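Local coordinates for membrane lipoprotein family protein (Aeropyrum pernix, PDB 4PEV) that binds adenosine and probably delivers it, and perhaps related nucleosides, to an ABC transporter as its solute-binding lipoprotein, at residues A191-P196 with G228-P233; D113-V118 with Q136-I141. All coordinates share one frame; numbering follows the deposited sequence.

Overall arrangement
The chain folds into two lobes, each built on a beta sheet flanked by helices, and adenosine lies in the cleft between them, as expected of a periplasmic-binding-protein fold. Contact 2 (113-118 with 136-141) pairs two neighbouring parallel strands in the core of one lobe. Contact 1 (191-196 with 228-233) joins two loops at the strand ends of the other, where F230 faces the ligand directly. The centres of the two contacts are about 23 Å apart and their nearest atoms about 9 Å, so they do not touch. Contact 2 approaches the same pocket through its strand ends: the side chain of V118 comes within about 6 Å of adenosine, and I141 precedes D142, which binds it.

Contact 1 (A191-P196 with G228-P233); sequences AGMDIP and GRFDDP. With ADN (adenosine), chain F.
G192 and F230 form the tight centre of this contact between two loops of the adenosine pocket. The G192 CA lies over one face of the F230 ring, 4.2 Å from its centroid and 27° off the ring normal, a CH-pi contact. Glycine suits the place because a CB would point into the ring. Adenosine takes the opposite face, its C4 3.4 Å above the ring plane and over the centre, and F230 CG, anti to the carbonyl carbon (chi1 -81°), keeps the phenyl group sandwiched between backbone and base. Two further side chains close round the ring. M193, present as selenomethionine, crosses F230 at about a right angle; its CG meets F230 CE2 at 3.7 Å, while SE stands obliquely to the ring in a Met-aromatic contact, 5.0 Å from the centroid. I195 arrives tip to tip, its CD1 in the ring plane and 4.0 Å from F230 CE2. A single hydrogen bond ties the backbones, G228 N to G192 O at 2.9 Å, with the donor well above the carbonyl plane. G228 has a positive phi of 96°, which favours glycine.

The solvent side is looser and held by charge. R229 points away from 191-196, and its guanidinium carries D231 OD1 over one face, 3.2 Å from NH2, a purely electrostatic salt bridge. D232 OD2 accepts a weak bond from R229 NE at 3.4 Å. The other carboxylate oxygen of D232 bonds to L235 N, an N-cap that suits aspartate.

Both loops extend the C-terminal ends of adjacent parallel strands, 186-191 and 222-226, and lead into helices 196-214 and 233-245; L198 of the first helix touches F230, and T258, at the start of helix 258-271, bonds to R229 O.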
ATOM      1  N   ALA C 191       5.487  -9.322   2.732  1.00 31.29           N
ATOM      2  CA  ALA C 191       5.910  -8.216   1.885  1.00 31.00           C
ATOM      3  C   ALA C 191       6.370  -8.726   0.544  1.00 30.98           C
ATOM      4  O   ALA C 191       6.688  -9.909   0.397  1.00 30.43           O
ATOM      5  CB  ALA C 191       7.026  -7.440   2.557  1.00 31.26           C
ATOM      6  N   GLY C 192       6.392  -7.827  -0.433  1.00 31.21           N
ATOM      7  CA  GLY C 192       6.878  -8.153  -1.764  1.00 32.53           C
ATOM      8  C   GLY C 192       8.377  -7.969  -1.833  1.00 33.41           C
ATOM      9  O   GLY C 192       9.119  -8.611  -1.100  1.00 33.07           O
HETATM   10  N   MSE C 193       8.820  -7.065  -2.698  1.00 34.91           N
HETATM   11  CA  MSE C 193      10.246  -6.870  -2.941  1.00 36.34           C
HETATM   12  C   MSE C 193      10.870  -5.939  -1.947  1.00 34.69           C
HETATM   13  O   MSE C 193      10.217  -5.028  -1.417  1.00 33.81           O
HETATM   14  CB  MSE C 193      10.463  -6.260  -4.316  1.00 39.58           C
HETATM   15  CG  MSE C 193       9.912  -7.135  -5.432  1.00 42.36           C
HETATM   16 SE   MSE C 193      10.344  -6.277  -7.158  1.00 51.97          SE
HETATM   17  CE  MSE C 193      12.203  -6.967  -7.268  1.00 49.99           C
ATOM     18  N   ASP C 194      12.163  -6.150  -1.705  1.00 32.75           N
ATOM     19  CA  ASP C 194      12.926  -5.310  -0.798  1.00 31.21           C
ATOM     20  C   ASP C 194      13.345  -3.996  -1.474  1.00 30.25           C
ATOM     21  O   ASP C 194      14.439  -3.881  -2.030  1.00 31.43           O
ATOM     22  CB  ASP C 194      14.144  -6.077  -0.299  1.00 31.27           C
ATOM     23  CG  ASP C 194      14.837  -5.374   0.843  1.00 32.76           C
ATOM     24  OD1 ASP C 194      14.791  -4.111   0.891  1.00 31.29           O
ATOM     25  OD2 ASP C 194      15.414  -6.099   1.695  1.00 34.09           O
ATOM     26  N   ILE C 195      12.471  -3.001  -1.399  1.00 29.06           N
ATOM     27  CA  ILE C 195      12.674  -1.734  -2.081  1.00 28.21           C
ATOM     28  C   ILE C 195      12.189  -0.583  -1.205  1.00 28.01           C
ATOM     29  O   ILE C 195      11.446  -0.826  -0.254  1.00 27.12           O
ATOM     30  CB  ILE C 195      11.927  -1.736  -3.416  1.00 28.80           C
ATOM     31  CG1 ILE C 195      10.442  -2.090  -3.229  1.00 28.84           C
ATOM     32  CG2 ILE C 195      12.564  -2.742  -4.360  1.00 29.57           C
ATOM     33  CD1 ILE C 195       9.581  -1.642  -4.392  1.00 28.61           C
ATOM     34  N   PRO C 196      12.601   0.671  -1.525  1.00 29.24           N
ATOM     35  CA  PRO C 196      12.353   1.844  -0.675  1.00 29.32           C
ATOM     36  C   PRO C 196      10.949   2.061  -0.151  1.00 29.71           C
ATOM     37  O   PRO C 196      10.814   2.354   1.029  1.00 32.15           O
ATOM     38  CB  PRO C 196      12.799   3.015  -1.554  1.00 28.86           C
ATOM     39  CG  PRO C 196      13.946   2.444  -2.303  1.00 28.87           C
ATOM     40  CD  PRO C 196      13.523   1.029  -2.629  1.00 29.75           C
ATOM     41  N   GLY C 228       9.858 -11.272  -1.959  1.00 29.35           N
ATOM     42  CA  GLY C 228      10.720 -10.922  -3.077  1.00 31.50           C
ATOM     43  C   GLY C 228       9.973 -10.701  -4.379  1.00 33.27           C
ATOM     44  O   GLY C 228      10.561 -10.289  -5.383  1.00 34.01           O
ATOM     45  N   ARG C 229       8.678 -10.974  -4.378  1.00 35.39           N
ATOM     46  CA  ARG C 229       7.886 -10.844  -5.581  1.00 35.51           C
ATOM     47  C   ARG C 229       6.611 -10.077  -5.242  1.00 33.78           C
ATOM     48  O   ARG C 229       6.188 -10.055  -4.089  1.00 33.30           O
ATOM     49  CB  ARG C 229       7.648 -12.244  -6.173  1.00 39.30           C
ATOM     50  CG  ARG C 229       8.921 -12.804  -6.836  1.00 43.23           C
ATOM     51  CD  ARG C 229       8.906 -14.275  -7.263  1.00 46.97           C
ATOM     52  NE  ARG C 229       7.803 -14.615  -8.170  1.00 51.89           N
ATOM     53  CZ  ARG C 229       7.697 -14.232  -9.447  1.00 53.29           C
ATOM     54  NH1 ARG C 229       8.632 -13.483 -10.018  1.00 57.99           N
ATOM     55  NH2 ARG C 229       6.639 -14.600 -10.166  1.00 52.44           N
ATOM     56  N   PHE C 230       6.050  -9.385  -6.228  1.00 32.98           N
ATOM     57  CA  PHE C 230       4.754  -8.701  -6.079  1.00 31.45           C
ATOM     58  C   PHE C 230       3.626  -9.408  -6.820  1.00 31.25           C
ATOM     59  O   PHE C 230       2.475  -9.011  -6.714  1.00 31.48           O
ATOM     60  CB  PHE C 230       4.832  -7.294  -6.630  1.00 31.32           C
ATOM     61  CG  PHE C 230       5.450  -6.312  -5.696  1.00 32.34           C
ATOM     62  CD1 PHE C 230       4.859  -6.038  -4.473  1.00 32.52           C
ATOM     63  CD2 PHE C 230       6.605  -5.616  -6.056  1.00 31.88           C
ATOM     64  CE1 PHE C 230       5.419  -5.108  -3.611  1.00 32.10           C
ATOM     65  CE2 PHE C 230       7.167  -4.694  -5.196  1.00 31.43           C
ATOM     66  CZ  PHE C 230       6.572  -4.437  -3.974  1.00 31.14           C
ATOM     67  N   ASP C 231       3.955 -10.470  -7.542  1.00 31.91           N
ATOM     68  CA  ASP C 231       3.006 -11.138  -8.426  1.00 33.05           C
ATOM     69  C   ASP C 231       2.932 -12.664  -8.202  1.00 33.13           C
ATOM     70  O   ASP C 231       2.627 -13.392  -9.129  1.00 33.17           O
ATOM     71  CB  ASP C 231       3.421 -10.856  -9.868  1.00 33.42           C
ATOM     72  CG  ASP C 231       4.833 -11.382 -10.197  1.00 33.92           C
ATOM     73  OD1 ASP C 231       5.655 -11.635  -9.277  1.00 33.27           O
ATOM     74  OD2 ASP C 231       5.121 -11.532 -11.401  1.00 35.78           O
ATOM     75  N   ASP C 232       3.205 -13.148  -6.991  1.00 32.46           N
ATOM     76  CA  ASP C 232       3.193 -14.584  -6.733  1.00 32.16           C
ATOM     77  C   ASP C 232       2.265 -14.951  -5.547  1.00 29.89           C
ATOM     78  O   ASP C 232       2.729 -15.178  -4.437  1.00 31.16           O
ATOM     79  CB  ASP C 232       4.635 -15.070  -6.511  1.00 33.25           C
ATOM     80  CG  ASP C 232       4.788 -16.596  -6.648  1.00 35.35           C
ATOM     81  OD1 ASP C 232       3.776 -17.336  -6.559  1.00 38.35           O
ATOM     82  OD2 ASP C 232       5.938 -17.061  -6.828  1.00 35.33           O
ATOM     83  N   PRO C 233       0.949 -15.016  -5.785  1.00 26.87           N
ATOM     84  CA  PRO C 233      -0.013 -15.432  -4.754  1.00 27.06           C
ATOM     85  C   PRO C 233       0.290 -16.759  -4.036  1.00 27.74           C
ATOM     86  O   PRO C 233       0.016 -16.894  -2.860  1.00 27.96           O
ATOM     87  CB  PRO C 233      -1.329 -15.562  -5.532  1.00 26.14           C
ATOM     88  CG  PRO C 233      -1.191 -14.636  -6.685  1.00 26.10           C
ATOM     89  CD  PRO C 233       0.278 -14.517  -7.000  1.00 26.61           C
TER
HETATM   90  O5' ADN F 501       0.971  -3.818  -1.996  1.00 24.76           O
HETATM   91  C5' ADN F 501       1.841  -3.130  -1.078  1.00 24.46           C
HETATM   92  C4' ADN F 501       2.811  -2.128  -1.713  1.00 25.00           C
HETATM   93  O4' ADN F 501       3.768  -2.770  -2.559  1.00 25.17           O
HETATM   94  C3' ADN F 501       2.208  -1.039  -2.596  1.00 25.42           C
HETATM   95  O3' ADN F 501       1.654   0.037  -1.830  1.00 24.73           O
HETATM   96  C2' ADN F 501       3.399  -0.629  -3.456  1.00 25.15           C
HETATM   97  O2' ADN F 501       4.268   0.309  -2.808  1.00 24.87           O
HETATM   98  C1' ADN F 501       4.128  -1.932  -3.654  1.00 25.20           C
HETATM   99  N9  ADN F 501       3.704  -2.596  -4.902  1.00 26.41           N
HETATM  100  C8  ADN F 501       2.589  -3.337  -5.103  1.00 26.73           C
HETATM  101  N7  ADN F 501       2.533  -3.808  -6.378  1.00 27.31           N
HETATM  102  C5  ADN F 501       3.646  -3.362  -6.998  1.00 28.16           C
HETATM  103  C6  ADN F 501       4.243  -3.466  -8.347  1.00 28.08           C
HETATM  104  N6  ADN F 501       3.608  -4.164  -9.307  1.00 28.70           N
HETATM  105  N1  ADN F 501       5.421  -2.838  -8.585  1.00 28.31           N
HETATM  106  C2  ADN F 501       6.063  -2.123  -7.636  1.00 27.77           C
HETATM  107  N3  ADN F 501       5.583  -1.983  -6.394  1.00 28.04           N
HETATM  108  C4  ADN F 501       4.408  -2.560  -6.024  1.00 27.80           C

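Contact 2 (D113-V118 with Q136-I141); sequences DLIVLV and QKYALI
I115 and K137 open the hydrogen bonding between two parallel strands, 114-118 and 137-141, which helix 123-132 connects as a beta-alpha-beta unit. I115 N donates to K137 O at 3.0 Å, and I115 O in turn accepts from A139 N at 2.8 Å. L117 repeats the pattern, its N bonding to A139 O and its O to I141 N, both at 2.7 Å and both nearly along the C=O axis. Thus I115 and L117 use both backbone polar groups on this neighbour, while V116 turns its own to strand 54-59.

K137 O is gripped twice, for Q136 NE2 bonds to it at 3.0 Å from the face opposite I115 N. With its chain bent at chi2 (57°), Q136 folds back so that its amide also reaches Y112 O and lies across the I115 side chain, NE2 3.6 Å from CG1. An alanine here would probably leave K137 O with I115 N as its one donor within the pair and open a gap beside the I115 side chain.

Outward from the backbone, I115, L117, Y138 and L140 share the face that meets helix 123-132, where L126 touches L117, Y138 and L140. The Y138 ring packs obliquely against I115 CB, and its hydroxyl bonds to S107. L114, V116, A139 and I141 share the other face, where L114, A139 and I141 meet helix 301-313 and V116 touches V55 of strand 54-59; small A139 lets L114 CD1 approach its CB, and beyond it V116 CG1 meets I141 CG1 at 4.0 Å.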
ATOM      1  N   ASP C 113       0.873  12.170 -24.797  1.00 26.65           N
ATOM      2  CA  ASP C 113       1.054  13.448 -24.149  1.00 28.58           C
ATOM      3  C   ASP C 113       1.671  13.255 -22.762  1.00 28.75           C
ATOM      4  O   ASP C 113       2.485  14.061 -22.319  1.00 31.41           O
ATOM      5  CB  ASP C 113      -0.283  14.186 -24.090  1.00 29.75           C
ATOM      6  CG  ASP C 113      -0.900  14.371 -25.478  1.00 31.97           C
ATOM      7  OD1 ASP C 113      -0.518  15.315 -26.215  1.00 33.66           O
ATOM      8  OD2 ASP C 113      -1.755  13.546 -25.854  1.00 34.25           O
ATOM      9  N   LEU C 114       1.301  12.166 -22.099  1.00 28.77           N
ATOM     10  CA  LEU C 114       1.848  11.802 -20.787  1.00 27.75           C
ATOM     11  C   LEU C 114       2.133  10.295 -20.762  1.00 27.21           C
ATOM     12  O   LEU C 114       1.348   9.481 -21.289  1.00 26.67           O
ATOM     13  CB  LEU C 114       0.851  12.161 -19.672  1.00 26.61           C
ATOM     14  CG  LEU C 114       1.248  11.943 -18.206  1.00 26.46           C
ATOM     15  CD1 LEU C 114       2.394  12.842 -17.775  1.00 26.24           C
ATOM     16  CD2 LEU C 114       0.045  12.165 -17.306  1.00 26.78           C
ATOM     17  N   ILE C 115       3.262   9.936 -20.166  1.00 25.67           N
ATOM     18  CA  ILE C 115       3.552   8.549 -19.880  1.00 25.37           C
ATOM     19  C   ILE C 115       3.527   8.419 -18.365  1.00 25.97           C
ATOM     20  O   ILE C 115       4.270   9.112 -17.667  1.00 26.43           O
ATOM     21  CB  ILE C 115       4.895   8.102 -20.485  1.00 25.09           C
ATOM     22  CG1 ILE C 115       4.825   8.178 -22.018  1.00 25.02           C
ATOM     23  CG2 ILE C 115       5.237   6.674 -20.056  1.00 25.14           C
ATOM     24  CD1 ILE C 115       6.129   7.844 -22.710  1.00 25.11           C
ATOM     25  N   VAL C 116       2.646   7.551 -17.870  1.00 25.81           N
ATOM     26  CA  VAL C 116       2.483   7.329 -16.445  1.00 26.05           C
ATOM     27  C   VAL C 116       3.185   6.043 -16.058  1.00 26.45           C
ATOM     28  O   VAL C 116       2.905   4.985 -16.614  1.00 28.34           O
ATOM     29  CB  VAL C 116       1.003   7.239 -16.052  1.00 25.73           C
ATOM     30  CG1 VAL C 116       0.864   6.921 -14.571  1.00 25.62           C
ATOM     31  CG2 VAL C 116       0.296   8.541 -16.379  1.00 25.64           C
ATOM     32  N   LEU C 117       4.085   6.135 -15.089  1.00 26.28           N
ATOM     33  CA  LEU C 117       4.937   5.010 -14.735  1.00 27.21           C
ATOM     34  C   LEU C 117       4.614   4.529 -13.328  1.00 26.70           C
ATOM     35  O   LEU C 117       4.898   5.209 -12.339  1.00 25.14           O
ATOM     36  CB  LEU C 117       6.408   5.417 -14.869  1.00 27.92           C
ATOM     37  CG  LEU C 117       6.807   5.859 -16.285  1.00 27.53           C
ATOM     38  CD1 LEU C 117       8.187   6.477 -16.272  1.00 27.89           C
ATOM     39  CD2 LEU C 117       6.750   4.701 -17.269  1.00 26.73           C
ATOM     40  N   VAL C 118       4.025   3.339 -13.257  1.00 27.35           N
ATOM     41  CA  VAL C 118       3.434   2.834 -12.014  1.00 27.60           C
ATOM     42  C   VAL C 118       4.371   1.858 -11.305  1.00 26.59           C
ATOM     43  O   VAL C 118       4.320   0.644 -11.535  1.00 25.86           O
ATOM     44  CB  VAL C 118       2.056   2.157 -12.274  1.00 28.05           C
ATOM     45  CG1 VAL C 118       1.463   1.575 -10.996  1.00 28.73           C
ATOM     46  CG2 VAL C 118       1.080   3.150 -12.873  1.00 28.61           C
ATOM     47  N   GLN C 136       8.928  15.095 -23.816  1.00 37.12           N
ATOM     48  CA  GLN C 136       8.006  14.051 -23.380  1.00 34.47           C
ATOM     49  C   GLN C 136       7.773  14.226 -21.895  1.00 34.21           C
ATOM     50  O   GLN C 136       8.745  14.212 -21.137  1.00 32.73           O
ATOM     51  CB  GLN C 136       8.608  12.656 -23.627  1.00 33.03           C
ATOM     52  CG  GLN C 136       7.761  11.485 -23.169  1.00 31.12           C
ATOM     53  CD  GLN C 136       6.392  11.509 -23.806  1.00 30.31           C
ATOM     54  OE1 GLN C 136       6.285  11.485 -25.022  1.00 31.34           O
ATOM     55  NE2 GLN C 136       5.341  11.582 -22.992  1.00 28.67           N
ATOM     56  N   LYS C 137       6.502  14.356 -21.489  1.00 33.52           N
ATOM     57  CA  LYS C 137       6.133  14.436 -20.071  1.00 33.04           C
ATOM     58  C   LYS C 137       5.905  13.060 -19.466  1.00 31.34           C
ATOM     59  O   LYS C 137       5.298  12.199 -20.096  1.00 29.50           O
ATOM     60  CB  LYS C 137       4.862  15.239 -19.872  1.00 34.96           C
ATOM     61  CG  LYS C 137       4.775  16.477 -20.724  1.00 38.16           C
ATOM     62  CD  LYS C 137       3.828  17.494 -20.106  1.00 41.22           C
ATOM     63  CE  LYS C 137       3.295  18.460 -21.154  1.00 44.87           C
ATOM     64  NZ  LYS C 137       2.392  17.768 -22.121  1.00 46.26           N
ATOM     65  N   TYR C 138       6.371  12.893 -18.223  1.00 30.68           N
ATOM     66  CA  TYR C 138       6.293  11.638 -17.479  1.00 28.67           C
ATOM     67  C   TYR C 138       5.713  11.873 -16.097  1.00 28.73           C
ATOM     68  O   TYR C 138       6.031  12.869 -15.467  1.00 28.62           O
ATOM     69  CB  TYR C 138       7.681  11.062 -17.276  1.00 27.48           C
ATOM     70  CG  TYR C 138       8.448  10.764 -18.541  1.00 28.40           C
ATOM     71  CD1 TYR C 138       8.284   9.565 -19.209  1.00 28.26           C
ATOM     72  CD2 TYR C 138       9.366  11.671 -19.051  1.00 28.55           C
ATOM     73  CE1 TYR C 138       8.991   9.289 -20.353  1.00 28.52           C
ATOM     74  CE2 TYR C 138      10.092  11.397 -20.188  1.00 27.92           C
ATOM     75  CZ  TYR C 138       9.895  10.210 -20.833  1.00 28.67           C
ATOM     76  OH  TYR C 138      10.604   9.932 -21.968  1.00 29.15           O
ATOM     77  N   ALA C 139       4.883  10.947 -15.615  1.00 29.08           N
ATOM     78  CA  ALA C 139       4.549  10.895 -14.188  1.00 28.11           C
ATOM     79  C   ALA C 139       5.051   9.580 -13.599  1.00 27.42           C
ATOM     80  O   ALA C 139       4.723   8.512 -14.086  1.00 26.87           O
ATOM     81  CB  ALA C 139       3.059  11.059 -13.960  1.00 27.65           C
ATOM     82  N   LEU C 140       5.896   9.679 -12.581  1.00 28.03           N
ATOM     83  CA  LEU C 140       6.401   8.511 -11.876  1.00 28.63           C
ATOM     84  C   LEU C 140       5.569   8.357 -10.625  1.00 29.71           C
ATOM     85  O   LEU C 140       5.444   9.301  -9.858  1.00 30.04           O
ATOM     86  CB  LEU C 140       7.870   8.710 -11.520  1.00 28.54           C
ATOM     87  CG  LEU C 140       8.618   7.535 -10.882  1.00 29.72           C
ATOM     88  CD1 LEU C 140       8.359   6.200 -11.585  1.00 30.47           C
ATOM     89  CD2 LEU C 140      10.112   7.823 -10.842  1.00 29.48           C
ATOM     90  N   ILE C 141       4.966   7.188 -10.432  1.00 31.22           N
ATOM     91  CA  ILE C 141       4.115   6.951  -9.260  1.00 31.73           C
ATOM     92  C   ILE C 141       4.819   6.024  -8.269  1.00 33.90           C
ATOM     93  O   ILE C 141       5.401   5.007  -8.670  1.00 32.19           O
ATOM     94  CB  ILE C 141       2.756   6.326  -9.630  1.00 31.11           C
ATOM     95  CG1 ILE C 141       2.093   7.059 -10.809  1.00 31.97           C
ATOM     96  CG2 ILE C 141       1.834   6.301  -8.424  1.00 30.49           C
ATOM     97  CD1 ILE C 141       1.917   8.554 -10.633  1.00 32.25           C
TER